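Local coordinates for tetraacyldisaccharide 4'-kinase (Aquifex aeolicus, PDB 4EHX), which transfers the gamma-phosphate of ATP to the 4'-position of a tetraacyldisaccharide 1-phosphate, forming lipid IVA in lipid A biosynthesis, at residues P37-G42 with R148-L153; K32-P37 with E133-D138; E228-S233 with K251-M256; E273-T278 with E289-L294; G88-S93 with M104-P109. One frame throughout, in Å; residues are numbered along the deposited sequence.

Interaction 1 of 5, residues P37-G42 with R148-L153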
# COMPACT_ATOMS: atom_id res chain seq x y z
N PRO A 37 14.33 1.75 14.95
CA PRO A 37 13.51 0.60 14.54
C PRO A 37 12.90 0.74 13.13
O PRO A 37 12.54 1.84 12.68
CB PRO A 37 12.41 0.54 15.60
CG PRO A 37 13.02 1.21 16.81
CD PRO A 37 13.86 2.32 16.23
N VAL A 38 12.87 -0.40 12.43
CA VAL A 38 12.33 -0.51 11.09
C VAL A 38 11.30 -1.63 11.06
O VAL A 38 11.59 -2.78 11.42
CB VAL A 38 13.45 -0.82 10.07
CG1 VAL A 38 12.85 -1.02 8.67
CG2 VAL A 38 14.49 0.31 10.06
N ILE A 39 10.09 -1.28 10.65
CA ILE A 39 9.04 -2.26 10.46
C ILE A 39 8.79 -2.33 8.96
O ILE A 39 8.61 -1.31 8.33
CB ILE A 39 7.75 -1.80 11.14
CG1 ILE A 39 7.98 -1.57 12.64
CG2 ILE A 39 6.62 -2.83 10.89
CD1 ILE A 39 6.84 -0.78 13.33
N SER A 40 8.78 -3.53 8.39
CA SER A 40 8.48 -3.65 6.98
C SER A 40 7.06 -4.16 6.79
O SER A 40 6.62 -5.06 7.50
CB SER A 40 9.47 -4.59 6.28
OG SER A 40 9.16 -4.70 4.90
N VAL A 41 6.36 -3.57 5.84
CA VAL A 41 5.08 -4.08 5.38
C VAL A 41 5.27 -4.53 3.95
O VAL A 41 5.80 -3.79 3.11
CB VAL A 41 3.94 -3.01 5.48
CG1 VAL A 41 2.62 -3.59 4.93
CG2 VAL A 41 3.79 -2.57 6.94
N GLY A 42 4.85 -5.75 3.65
CA GLY A 42 5.04 -6.24 2.31
C GLY A 42 4.10 -7.38 1.95
O GLY A 42 3.27 -7.82 2.75
N ARG A 148 15.15 -5.23 8.88
CA ARG A 148 13.93 -4.80 9.56
C ARG A 148 13.78 -5.54 10.88
O ARG A 148 14.07 -6.73 10.98
CB ARG A 148 12.66 -4.91 8.67
CG ARG A 148 12.15 -6.32 8.34
CD ARG A 148 13.11 -7.16 7.47
NE ARG A 148 13.65 -6.36 6.35
CZ ARG A 148 13.01 -6.12 5.21
NH1 ARG A 148 11.81 -6.65 4.98
NH2 ARG A 148 13.58 -5.36 4.28
N ASP A 149 13.33 -4.82 11.90
CA ASP A 149 13.14 -5.39 13.24
C ASP A 149 11.82 -6.15 13.37
O ASP A 149 11.66 -7.00 14.25
CB ASP A 149 13.22 -4.26 14.26
CG ASP A 149 14.54 -3.53 14.18
OD1 ASP A 149 15.57 -4.09 14.65
OD2 ASP A 149 14.57 -2.41 13.62
N LEU A 150 10.88 -5.83 12.49
CA LEU A 150 9.60 -6.53 12.45
C LEU A 150 9.18 -6.65 10.99
O LEU A 150 8.86 -5.65 10.34
CB LEU A 150 8.54 -5.77 13.25
CG LEU A 150 7.13 -6.39 13.31
CD1 LEU A 150 7.17 -7.83 13.83
CD2 LEU A 150 6.20 -5.55 14.18
N ASN A 151 9.18 -7.89 10.50
CA ASN A 151 8.95 -8.17 9.09
C ASN A 151 7.52 -8.66 8.92
O ASN A 151 7.23 -9.81 9.20
CB ASN A 151 9.94 -9.24 8.60
CG ASN A 151 10.15 -9.19 7.12
OD1 ASN A 151 9.85 -8.19 6.48
ND2 ASN A 151 10.68 -10.27 6.55
N ILE A 152 6.64 -7.77 8.48
CA ILE A 152 5.22 -8.09 8.39
C ILE A 152 4.86 -8.45 6.95
O ILE A 152 5.08 -7.66 6.03
CB ILE A 152 4.35 -6.93 8.85
CG1 ILE A 152 4.71 -6.54 10.29
CG2 ILE A 152 2.86 -7.34 8.76
CD1 ILE A 152 3.91 -5.31 10.84
N LEU A 153 4.30 -9.64 6.77
CA LEU A 153 3.93 -10.10 5.44
C LEU A 153 2.43 -10.24 5.34
O LEU A 153 1.81 -10.92 6.16
CB LEU A 153 4.56 -11.47 5.16
CG LEU A 153 4.19 -12.07 3.79
CD1 LEU A 153 4.81 -11.26 2.66
CD2 LEU A 153 4.62 -13.57 3.70
O HOH W 1 7.59 -7.01 5.06
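Ser-40 meets Leu-150 and Ile-152 in the tight part of a parallel strand pair, the axes of 38-42 and 150-153 approaching to 4.8 Å. Its N donates to Leu-150 O at 2.9 Å and its O accepts from Ile-152 N, after which Gly-42 N bonds to Ile-152 O. On the face formed by Ile-39, Val-41, Leu-150 and Ile-152, the branch carbon CG2 of Ile-39 lies 3.7 Å from Ile-152 CD1. On the face Ser-40 shares with Asn-151 the packing is polar: Ser-40 OG, anti to the backbone N (chi1 180°), donates to a water 2.8 Å away, which donates to Asn-151 OD1 and Ile-152 O. Arg-148 NH1 reaches Asn-151 OD1 from above its carbonyl plane (2.9 Å). Toward the partly exposed end regular pairing gives way to a shared acceptor: Val-38 O takes Asp-149 N at 2.7 Å and, weakly, Leu-150 N, while Asp-149 OD2 receives Val-38 N through its anti lone pair (2.9 Å). Strand 38-43 leads into the predicted ATP-binding loop, and Val-41 packs on Lys-51 and Phe-54, the arrangement expected of the parallel core of a P-loop kinase, whose Walker A strand runs into the phosphate loop.

Interaction 2 of 5, residues K32-P37 with E133-D138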
# COMPACT_ATOMS: atom_id res chain seq x y z
N LYS A 32 22.11 -4.02 5.70
CA LYS A 32 22.45 -2.77 6.40
C LYS A 32 21.48 -2.48 7.53
O LYS A 32 20.33 -2.89 7.49
CB LYS A 32 22.48 -1.62 5.39
CG LYS A 32 23.42 -1.93 4.22
CD LYS A 32 23.48 -0.82 3.18
CE LYS A 32 24.31 0.34 3.68
NZ LYS A 32 25.57 -0.13 4.32
N LYS A 33 21.94 -1.76 8.55
CA LYS A 33 21.13 -1.56 9.74
C LYS A 33 20.99 -0.09 10.09
O LYS A 33 21.98 0.57 10.41
CB LYS A 33 21.77 -2.30 10.92
CG LYS A 33 21.12 -2.04 12.26
CD LYS A 33 19.88 -2.88 12.46
CE LYS A 33 19.44 -2.89 13.92
NZ LYS A 33 19.08 -1.51 14.42
N LEU A 34 19.77 0.44 10.01
CA LEU A 34 19.51 1.80 10.50
C LEU A 34 19.48 1.83 12.03
O LEU A 34 19.15 0.82 12.67
CB LEU A 34 18.20 2.34 9.93
CG LEU A 34 18.25 2.65 8.43
CD1 LEU A 34 16.83 2.83 7.87
CD2 LEU A 34 19.11 3.90 8.15
N PRO A 35 19.85 2.98 12.63
CA PRO A 35 19.95 3.10 14.09
C PRO A 35 18.62 3.36 14.80
O PRO A 35 18.65 3.63 16.00
CB PRO A 35 20.88 4.31 14.27
CG PRO A 35 20.60 5.16 13.08
CD PRO A 35 20.37 4.17 11.94
N VAL A 36 17.50 3.32 14.09
CA VAL A 36 16.20 3.32 14.77
C VAL A 36 15.42 2.10 14.27
O VAL A 36 15.80 1.51 13.28
CB VAL A 36 15.39 4.62 14.52
CG1 VAL A 36 16.12 5.84 15.06
CG2 VAL A 36 15.07 4.80 13.02
N PRO A 37 14.33 1.75 14.95
CA PRO A 37 13.51 0.60 14.54
C PRO A 37 12.90 0.74 13.13
O PRO A 37 12.54 1.84 12.68
CB PRO A 37 12.41 0.54 15.60
CG PRO A 37 13.02 1.21 16.81
CD PRO A 37 13.86 2.32 16.23
N GLU A 133 11.50 8.55 14.75
CA GLU A 133 11.73 7.55 15.78
C GLU A 133 11.55 6.12 15.26
O GLU A 133 12.01 5.18 15.88
CB GLU A 133 10.80 7.79 16.95
CG GLU A 133 11.16 9.06 17.69
CD GLU A 133 10.13 9.46 18.71
OE1 GLU A 133 8.94 9.57 18.35
OE2 GLU A 133 10.51 9.64 19.88
N VAL A 134 10.85 5.97 14.14
CA VAL A 134 10.61 4.64 13.58
C VAL A 134 10.35 4.76 12.09
O VAL A 134 9.77 5.76 11.63
CB VAL A 134 9.41 3.93 14.28
CG1 VAL A 134 8.12 4.79 14.20
CG2 VAL A 134 9.19 2.52 13.71
N PHE A 135 10.81 3.78 11.31
CA PHE A 135 10.52 3.72 9.89
C PHE A 135 9.55 2.60 9.56
O PHE A 135 9.60 1.52 10.16
CB PHE A 135 11.79 3.46 9.07
CG PHE A 135 12.74 4.59 9.09
CD1 PHE A 135 12.48 5.74 8.35
CD2 PHE A 135 13.92 4.51 9.82
CE1 PHE A 135 13.38 6.80 8.34
CE2 PHE A 135 14.83 5.56 9.82
CZ PHE A 135 14.55 6.71 9.07
N ILE A 136 8.68 2.85 8.60
CA ILE A 136 7.86 1.79 8.04
C ILE A 136 8.25 1.66 6.57
O ILE A 136 8.24 2.65 5.84
CB ILE A 136 6.35 2.12 8.13
CG1 ILE A 136 5.87 2.19 9.59
CG2 ILE A 136 5.53 1.10 7.34
CD1 ILE A 136 4.50 2.87 9.73
N LEU A 137 8.60 0.45 6.14
CA LEU A 137 8.85 0.26 4.72
C LEU A 137 7.50 -0.08 4.12
O LEU A 137 6.85 -1.06 4.52
CB LEU A 137 9.82 -0.91 4.46
CG LEU A 137 11.08 -1.00 5.33
CD1 LEU A 137 12.01 -2.12 4.79
CD2 LEU A 137 11.83 0.33 5.35
N ASP A 138 7.04 0.72 3.18
CA ASP A 138 5.86 0.29 2.47
C ASP A 138 6.39 -0.57 1.32
O ASP A 138 7.26 -0.16 0.54
CB ASP A 138 4.94 1.44 2.06
CG ASP A 138 5.48 2.22 0.90
OD1 ASP A 138 6.69 2.11 0.66
OD2 ASP A 138 4.71 2.96 0.24
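Phe-135 lies against the loop that leads into strand 38-43, and its side chain touches Pro-37, Val-36 and Leu-34 in turn. Its backbone N donates to Pro-37 O in a nearly straight bond (2.9 Å, 173° at the hydrogen), the only hydrogen bond between 32-37 and 133-138. From there the side chain can be followed outward. CB stands 4.0 Å from the same Pro-37 O. CG is anti to the carbonyl carbon (chi1 -68°), and beyond it the CD2-CE2 bond does the touching. Both atoms press on the CG2 methyl of Val-36, the closer approach being Phe-135 CE2 at 3.3 Å, which is tight for two carbons. The same two ring atoms meet Leu-34 CD1, with CD2 at 3.9 Å. Both aliphatic chains cross the Phe-135 chain at about a right angle. The side chain also packs on Ala-126 of helix 119-130 and on Cys-68 and Leu-70 of strand 67-71.

At the start of the strand, Pro-37 CD rests 3.4 Å from Glu-133 O, and Val-134 CG2 lies 4.2 Å from Pro-37 CB. The carboxylate of Glu-133 turns elsewhere, its OE1 accepting from Arg-66 N. Here the loop enters the parallel pairing of strands 38-43 and 134-138 in the P-loop NTPase core, away from the predicted ATP site. Between these two segments a single backbone bond, the first of that pairing, is thus accompanied by apolar contacts, chiefly methyls set obliquely against CD2 and CE2.

Interaction 3 of 5, residues E228-S233 with K251-M256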
# COMPACT_ATOMS: atom_id res chain seq x y z
N GLU A 228 -27.93 10.84 -6.24
CA GLU A 228 -27.28 9.90 -7.14
C GLU A 228 -25.92 10.50 -7.51
O GLU A 228 -25.78 11.72 -7.59
CB GLU A 228 -28.11 9.67 -8.40
CG GLU A 228 -29.44 8.99 -8.16
CD GLU A 228 -30.24 8.77 -9.44
OE1 GLU A 228 -29.99 9.48 -10.43
OE2 GLU A 228 -31.13 7.89 -9.44
N VAL A 229 -24.92 9.66 -7.73
CA VAL A 229 -23.59 10.17 -8.02
C VAL A 229 -23.13 9.81 -9.42
O VAL A 229 -23.67 8.90 -10.05
CB VAL A 229 -22.55 9.64 -7.03
CG1 VAL A 229 -22.95 10.00 -5.61
CG2 VAL A 229 -22.40 8.14 -7.19
N ILE A 230 -22.13 10.53 -9.90
CA ILE A 230 -21.43 10.16 -11.12
C ILE A 230 -20.10 9.57 -10.69
O ILE A 230 -19.32 10.23 -10.01
CB ILE A 230 -21.19 11.39 -12.01
CG1 ILE A 230 -22.53 11.98 -12.46
CG2 ILE A 230 -20.35 11.01 -13.21
CD1 ILE A 230 -22.41 13.37 -13.07
N ALA A 231 -19.84 8.33 -11.06
CA ALA A 231 -18.60 7.67 -10.68
C ALA A 231 -17.67 7.52 -11.87
O ALA A 231 -18.12 7.42 -13.02
CB ALA A 231 -18.89 6.31 -10.05
N PHE A 232 -16.37 7.49 -11.59
CA PHE A 232 -15.37 7.34 -12.63
C PHE A 232 -14.05 6.78 -12.11
O PHE A 232 -13.72 6.92 -10.92
CB PHE A 232 -15.17 8.64 -13.41
CG PHE A 232 -14.53 9.75 -12.61
CD1 PHE A 232 -13.15 9.85 -12.52
CD2 PHE A 232 -15.31 10.71 -11.98
CE1 PHE A 232 -12.55 10.86 -11.80
CE2 PHE A 232 -14.71 11.74 -11.26
CZ PHE A 232 -13.34 11.82 -11.17
N SER A 233 -13.30 6.14 -12.99
CA SER A 233 -12.07 5.49 -12.61
C SER A 233 -11.02 5.67 -13.69
O SER A 233 -11.32 5.60 -14.88
CB SER A 233 -12.31 4.00 -12.35
OG SER A 233 -11.17 3.40 -11.77
N LYS A 251 -26.12 4.69 -5.16
CA LYS A 251 -26.82 4.88 -6.43
C LYS A 251 -25.99 5.67 -7.44
O LYS A 251 -25.74 6.87 -7.26
CB LYS A 251 -28.18 5.54 -6.22
CG LYS A 251 -29.19 4.67 -5.47
CD LYS A 251 -30.52 5.39 -5.26
CE LYS A 251 -31.54 4.50 -4.53
NZ LYS A 251 -32.85 5.17 -4.28
N VAL A 252 -25.57 5.00 -8.50
CA VAL A 252 -24.72 5.61 -9.52
C VAL A 252 -25.51 5.84 -10.81
O VAL A 252 -25.89 4.89 -11.49
CB VAL A 252 -23.50 4.72 -9.84
CG1 VAL A 252 -22.67 5.32 -10.97
CG2 VAL A 252 -22.64 4.52 -8.58
N LYS A 253 -25.76 7.11 -11.13
CA LYS A 253 -26.54 7.48 -12.30
C LYS A 253 -25.71 7.33 -13.57
O LYS A 253 -26.25 7.33 -14.68
CB LYS A 253 -27.02 8.93 -12.19
CG LYS A 253 -25.93 9.95 -12.47
CD LYS A 253 -26.48 11.37 -12.60
CE LYS A 253 -26.99 11.89 -11.27
NZ LYS A 253 -27.27 13.35 -11.32
N GLU A 254 -24.40 7.19 -13.41
CA GLU A 254 -23.50 7.19 -14.56
C GLU A 254 -22.13 6.69 -14.13
O GLU A 254 -21.72 6.89 -12.99
CB GLU A 254 -23.52 8.58 -15.20
CG GLU A 254 -22.57 8.75 -16.37
CD GLU A 254 -22.61 10.17 -16.91
OE1 GLU A 254 -21.85 10.48 -17.85
OE2 GLU A 254 -23.42 10.98 -16.39
N PHE A 255 -21.42 6.04 -15.05
CA PHE A 255 -20.06 5.58 -14.79
C PHE A 255 -19.23 5.97 -16.01
O PHE A 255 -19.69 5.86 -17.15
CB PHE A 255 -19.92 4.08 -14.52
CG PHE A 255 -18.64 3.70 -13.81
CD1 PHE A 255 -17.46 3.54 -14.51
CD2 PHE A 255 -18.63 3.51 -12.43
CE1 PHE A 255 -16.28 3.20 -13.85
CE2 PHE A 255 -17.46 3.17 -11.77
CZ PHE A 255 -16.28 3.01 -12.48
N MET A 256 -18.00 6.42 -15.77
CA MET A 256 -17.08 6.78 -16.84
C MET A 256 -15.73 6.10 -16.61
O MET A 256 -15.19 6.15 -15.51
CB MET A 256 -16.89 8.30 -16.89
CG MET A 256 -18.19 9.11 -16.80
SD MET A 256 -17.95 10.86 -16.42
CE MET A 256 -16.93 11.38 -17.80
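In the beta-alpha-beta unit of strand 229-233, helix 237-248 and strand 252-257, the two parallel strands meet where Ala-231 packs against Phe-255. Ala-231 CB lies 3.7 Å from CD2 of that ring, and Ala-231 O stands 3.8 Å above the ring plane, offset toward the rim. Phe-255 CG, anti to its backbone N (chi1 -160°), is likewise 3.8 Å from Ala-231 O. The same oxygen accepts from Met-256 N at 2.9 Å.

The pairing is not even along its length. Val-229 N donates to Lys-251 O (2.9 Å) and Val-229 O accepts from Lys-253 N, yet two residues on from Val-229 the carbonyl of Ala-231 bonds to Met-256, three residues on from Lys-253. The second strand thus carries one extra residue at the corner near Lys-253, and beyond it the strands pair again as far as Ser-233 N, which donates to Met-256 O. The helix of the unit covers the face of Ala-231, Val-252 and Phe-255 through Leu-245, Asn-238 and Arg-242.

On the other face Met-256 SD comes within 4.0 Å of Ile-230 CG2, and the CB atoms of Phe-232 and Met-256 are 3.9 Å apart. At the exposed end Lys-253 CG and CD lie against Ile-230 CG1. Lys-253 CE is 3.8 Å from Glu-228 CB, the Lys-253 and Glu-228 side chains crossing at about a right angle, and Lys-253 NZ goes on to a salt bridge with Glu-273.

Interaction 4 of 5, residues E273-T278 with E289-L294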
# COMPACT_ATOMS: atom_id res chain seq x y z
N GLU A 273 -23.07 18.65 -9.06
CA GLU A 273 -23.12 17.18 -9.05
C GLU A 273 -22.08 16.65 -8.07
O GLU A 273 -21.11 17.33 -7.74
CB GLU A 273 -22.89 16.60 -10.45
CG GLU A 273 -23.90 17.04 -11.50
CD GLU A 273 -25.23 16.30 -11.41
OE1 GLU A 273 -25.26 15.20 -10.82
OE2 GLU A 273 -26.25 16.81 -11.94
N ILE A 274 -22.31 15.42 -7.60
CA ILE A 274 -21.35 14.73 -6.74
C ILE A 274 -20.68 13.60 -7.50
O ILE A 274 -21.35 12.82 -8.17
CB ILE A 274 -22.02 14.15 -5.49
CG1 ILE A 274 -22.66 15.28 -4.68
CG2 ILE A 274 -21.00 13.36 -4.65
CD1 ILE A 274 -23.44 14.81 -3.47
N TYR A 275 -19.36 13.52 -7.38
CA TYR A 275 -18.58 12.49 -8.06
C TYR A 275 -17.90 11.58 -7.06
O TYR A 275 -17.46 12.02 -5.99
CB TYR A 275 -17.52 13.10 -8.98
CG TYR A 275 -18.10 13.96 -10.08
CD1 TYR A 275 -18.46 15.28 -9.84
CD2 TYR A 275 -18.28 13.46 -11.36
CE1 TYR A 275 -19.01 16.07 -10.85
CE2 TYR A 275 -18.82 14.24 -12.37
CZ TYR A 275 -19.18 15.54 -12.11
OH TYR A 275 -19.71 16.30 -13.12
N LEU A 276 -17.80 10.31 -7.43
CA LEU A 276 -16.99 9.33 -6.69
C LEU A 276 -15.94 8.76 -7.62
O LEU A 276 -16.21 8.46 -8.78
CB LEU A 276 -17.87 8.20 -6.15
CG LEU A 276 -18.93 8.65 -5.16
CD1 LEU A 276 -19.62 7.44 -4.53
CD2 LEU A 276 -18.30 9.54 -4.09
N THR A 277 -14.72 8.62 -7.10
CA THR A 277 -13.63 8.04 -7.86
C THR A 277 -12.70 7.34 -6.88
O THR A 277 -13.03 7.20 -5.70
CB THR A 277 -12.88 9.10 -8.69
OG1 THR A 277 -11.89 8.47 -9.51
CG2 THR A 277 -12.21 10.15 -7.77
N THR A 278 -11.55 6.87 -7.37
CA THR A 278 -10.59 6.17 -6.51
C THR A 278 -9.58 7.14 -5.91
O THR A 278 -9.35 8.21 -6.45
CB THR A 278 -9.81 5.08 -7.28
OG1 THR A 278 -8.90 5.70 -8.20
CG2 THR A 278 -10.76 4.16 -8.05
N GLU A 289 -14.24 20.32 -5.02
CA GLU A 289 -14.80 20.01 -3.72
C GLU A 289 -16.05 19.15 -3.82
O GLU A 289 -16.66 18.82 -2.81
CB GLU A 289 -15.04 21.30 -2.94
CG GLU A 289 -13.73 21.91 -2.45
CD GLU A 289 -13.75 23.43 -2.35
OE1 GLU A 289 -12.66 24.03 -2.35
OE2 GLU A 289 -14.86 24.01 -2.28
N ASN A 290 -16.42 18.78 -5.04
CA ASN A 290 -17.56 17.88 -5.22
C ASN A 290 -17.14 16.46 -5.64
O ASN A 290 -17.97 15.69 -6.10
CB ASN A 290 -18.60 18.48 -6.19
CG ASN A 290 -18.05 18.74 -7.61
OD1 ASN A 290 -16.83 18.86 -7.81
ND2 ASN A 290 -18.95 18.83 -8.59
N VAL A 291 -15.87 16.13 -5.44
CA VAL A 291 -15.30 14.84 -5.84
C VAL A 291 -14.74 14.12 -4.63
O VAL A 291 -13.95 14.69 -3.88
CB VAL A 291 -14.17 15.05 -6.86
CG1 VAL A 291 -13.57 13.72 -7.29
CG2 VAL A 291 -14.69 15.84 -8.07
N PHE A 292 -15.14 12.86 -4.44
CA PHE A 292 -14.82 12.08 -3.24
C PHE A 292 -14.34 10.67 -3.58
O PHE A 292 -14.59 10.17 -4.68
CB PHE A 292 -16.06 11.97 -2.34
CG PHE A 292 -16.66 13.29 -1.97
CD1 PHE A 292 -17.55 13.93 -2.82
CD2 PHE A 292 -16.32 13.91 -0.78
CE1 PHE A 292 -18.10 15.15 -2.48
CE2 PHE A 292 -16.87 15.14 -0.43
CZ PHE A 292 -17.76 15.76 -1.29
N ALA A 293 -13.67 10.04 -2.62
CA ALA A 293 -13.32 8.62 -2.70
C ALA A 293 -13.93 7.88 -1.51
O ALA A 293 -14.34 8.50 -0.53
CB ALA A 293 -11.79 8.44 -2.73
N LEU A 294 -14.02 6.56 -1.61
CA LEU A 294 -14.52 5.78 -0.50
C LEU A 294 -13.39 5.57 0.52
O LEU A 294 -12.22 5.43 0.15
CB LEU A 294 -15.05 4.44 -0.99
CG LEU A 294 -16.07 4.49 -2.13
CD1 LEU A 294 -16.44 3.08 -2.58
CD2 LEU A 294 -17.30 5.26 -1.71
O HOH W 2 -13.07 5.18 -3.80
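Glu-273 offers its backbone O to the amide of Asn-290, whose ND2 donates at 2.8 Å, tilted 26° from the carbonyl plane. Asn-290 CB points toward 273-278, and CG, set between the backbone N and the carbonyl carbon (chi1 61°), lies 3.4 Å from Glu-273 O. Next, Ile-274 lays CG2 obliquely against the Phe-292 ring, 3.9 Å from CD1. Tyr-275 turns both its N and its O to the second strand: N bonds to Asn-290 O (2.9 Å), and O receives Phe-292 N while lying at the edge of the Phe-292 ring, in its plane. The Tyr-275 ring runs beside the Asn-290 side chain with the planes 79° apart, and Asn-290 ND2 meets the ring edge 3.6 Å from Tyr-275 CE1. Its hydroxyl is held by Glu-270 N. On the opposite face, Leu-276 brings CD2 to 3.7 Å from Phe-292 CB. Thr-277 N then donates to Phe-292 O (2.9 Å), and at Thr-277 O a water mediates, donating to that oxygen and accepting from Leu-294 N. Thr-278 is the N-cap of helix 279-282, its OG1 also bonded to Asp-281 OD2. Strand 275-277, lying between 229-233 and 291-300, forms a beta-alpha-beta unit with that helix and 291-300. Direct backbone bonds carry the middle of the pair, whereas a side-chain amide and a water satisfy polar atoms at its ends.

Interaction 5 of 5, residues G88-S93 with M104-P109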
# COMPACT_ATOMS: atom_id res chain seq x y z
N GLY A 88 3.28 15.08 7.20
CA GLY A 88 1.97 15.39 6.69
C GLY A 88 2.01 16.47 5.63
O GLY A 88 1.11 16.54 4.80
N ASN A 89 3.04 17.31 5.66
CA ASN A 89 3.13 18.42 4.71
C ASN A 89 3.84 18.03 3.41
O ASN A 89 5.05 17.83 3.39
CB ASN A 89 3.83 19.63 5.34
CG ASN A 89 3.05 20.22 6.50
OD1 ASN A 89 1.82 20.16 6.54
ND2 ASN A 89 3.76 20.80 7.46
N LEU A 90 3.08 17.93 2.32
CA LEU A 90 3.65 17.59 1.02
C LEU A 90 4.68 18.64 0.59
O LEU A 90 4.46 19.85 0.73
CB LEU A 90 2.55 17.42 -0.05
CG LEU A 90 1.98 16.00 -0.20
CD1 LEU A 90 3.03 15.02 -0.74
CD2 LEU A 90 1.40 15.50 1.12
N LYS A 91 5.81 18.18 0.08
CA LYS A 91 6.89 19.07 -0.33
C LYS A 91 7.12 19.02 -1.84
O LYS A 91 7.92 19.78 -2.37
CB LYS A 91 8.18 18.71 0.41
CG LYS A 91 8.10 18.95 1.91
CD LYS A 91 7.78 20.41 2.17
CE LYS A 91 7.34 20.66 3.60
NZ LYS A 91 7.13 22.13 3.83
N VAL A 92 6.42 18.11 -2.51
CA VAL A 92 6.57 17.96 -3.96
C VAL A 92 5.23 17.57 -4.58
O VAL A 92 4.31 17.17 -3.88
CB VAL A 92 7.59 16.85 -4.30
CG1 VAL A 92 8.96 17.21 -3.76
CG2 VAL A 92 7.12 15.52 -3.74
N SER A 93 5.12 17.68 -5.90
CA SER A 93 3.91 17.25 -6.60
C SER A 93 3.94 15.74 -6.81
O SER A 93 4.99 15.11 -6.66
CB SER A 93 3.81 17.96 -7.95
OG SER A 93 4.87 17.56 -8.80
N MET A 104 0.42 7.87 -0.68
CA MET A 104 0.71 7.49 0.70
C MET A 104 0.80 8.73 1.60
O MET A 104 0.24 8.76 2.69
CB MET A 104 2.03 6.71 0.77
CG MET A 104 2.29 5.99 2.10
SD MET A 104 1.41 4.41 2.22
CE MET A 104 1.61 3.79 0.56
N ALA A 105 1.51 9.75 1.13
CA ALA A 105 1.64 10.98 1.91
C ALA A 105 0.29 11.68 2.15
O ALA A 105 0.03 12.21 3.24
CB ALA A 105 2.64 11.93 1.24
N LYS A 106 -0.57 11.68 1.14
CA LYS A 106 -1.87 12.32 1.32
C LYS A 106 -2.72 11.51 2.29
O LYS A 106 -3.53 12.06 3.03
CB LYS A 106 -2.60 12.50 -0.02
CG LYS A 106 -1.93 13.46 -0.99
CD LYS A 106 -1.72 14.87 -0.41
CE LYS A 106 -3.01 15.57 -0.08
NZ LYS A 106 -2.89 17.08 -0.13
N LEU A 107 -2.53 10.19 2.30
CA LEU A 107 -3.28 9.35 3.23
C LEU A 107 -2.75 9.35 4.67
O LEU A 107 -3.41 8.82 5.56
CB LEU A 107 -3.36 7.91 2.70
CG LEU A 107 -4.11 7.69 1.39
CD1 LEU A 107 -3.79 6.30 0.84
CD2 LEU A 107 -5.62 7.91 1.61
N LEU A 108 -1.57 9.94 4.90
CA LEU A 108 -0.98 9.98 6.24
C LEU A 108 -0.58 11.38 6.70
O LEU A 108 0.60 11.73 6.69
CB LEU A 108 0.27 9.08 6.30
CG LEU A 108 0.18 7.63 5.84
CD1 LEU A 108 1.57 7.07 5.59
CD2 LEU A 108 -0.57 6.80 6.86
N PRO A 109 -1.56 12.19 7.14
CA PRO A 109 -1.35 13.61 7.49
C PRO A 109 -0.38 13.94 8.65
O PRO A 109 -0.07 15.12 8.81
CB PRO A 109 -2.77 14.11 7.81
CG PRO A 109 -3.58 12.87 8.06
CD PRO A 109 -2.99 11.83 7.16
O HOH W 3 -0.73 14.69 4.03
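Leu-90 sets its two methyls over Ala-105 and the bent chain of Lys-106. CD1 lies 3.7 Å from Ala-105 CB, with CD2 almost as near to the same methyl. CD2 also touches Lys-106 CD at 3.5 Å, a close approach between two carbons, and the Leu-90 and Lys-106 chains cross at a slant. Lys-106 can meet the leucine because its chain folds back on itself: although its CB points away from 88-93, chi2 (-57°) and chi3 are both bent, and the turn at chi2 carries CD round to the leucine. Beyond this hydrophobic stretch the ammonium goes on to Gln-286, where NZ is hydrogen-bonded to OE1.

At the other end the contact is made by backbone. Gly-88, with a positive phi of 103°, lies at the tight turn between strands 81-86 and 89-90, which pair antiparallel as a hairpin. Its CA comes within 3.0 Å of Pro-109 O in a CA-H...O contact, the carbonyl occupying the side on which a CB would stand. A water lies beside it, donating to Gly-88 O and to Ala-105 O at 2.7 Å each. Ala-105 O also accepts a weak bond from Leu-108 N as helix 99-107 runs out.

No direct hydrogen bond spans the two segments. The hairpin therefore meets the helix end through apolar packing, a CA-H...O contact and one shared water, while the lysine contributes its methylenes here and spends its charge elsewhere.

In the fold
Interactions 1 and 2 share Pro-37 and flank strand 38-43: 150-156 pairs along one edge and 134-138 along the other, with Ile-39 O 2.8 Å from Leu-137 N. This strand leads to the predicted ATP-binding loop, about 4 Å from Val-41 to Lys-51 between side chains. Interaction 5 adjoins this core, Met-104 CE packing 3.2 Å from Asp-138 OD2. Interactions 3 and 4, across the chain's centre, are joined by the pairing of 229-233 with 275-277, reinforced by the Lys-253 NZ to Glu-273 OE1 salt bridge (2.8 Å). Centres of interactions 1 and 3 are about 39 Å apart, yet Thr-278 is about 11 Å from Thr-52 of the predicted ATP-binding loop, side chain to side chain.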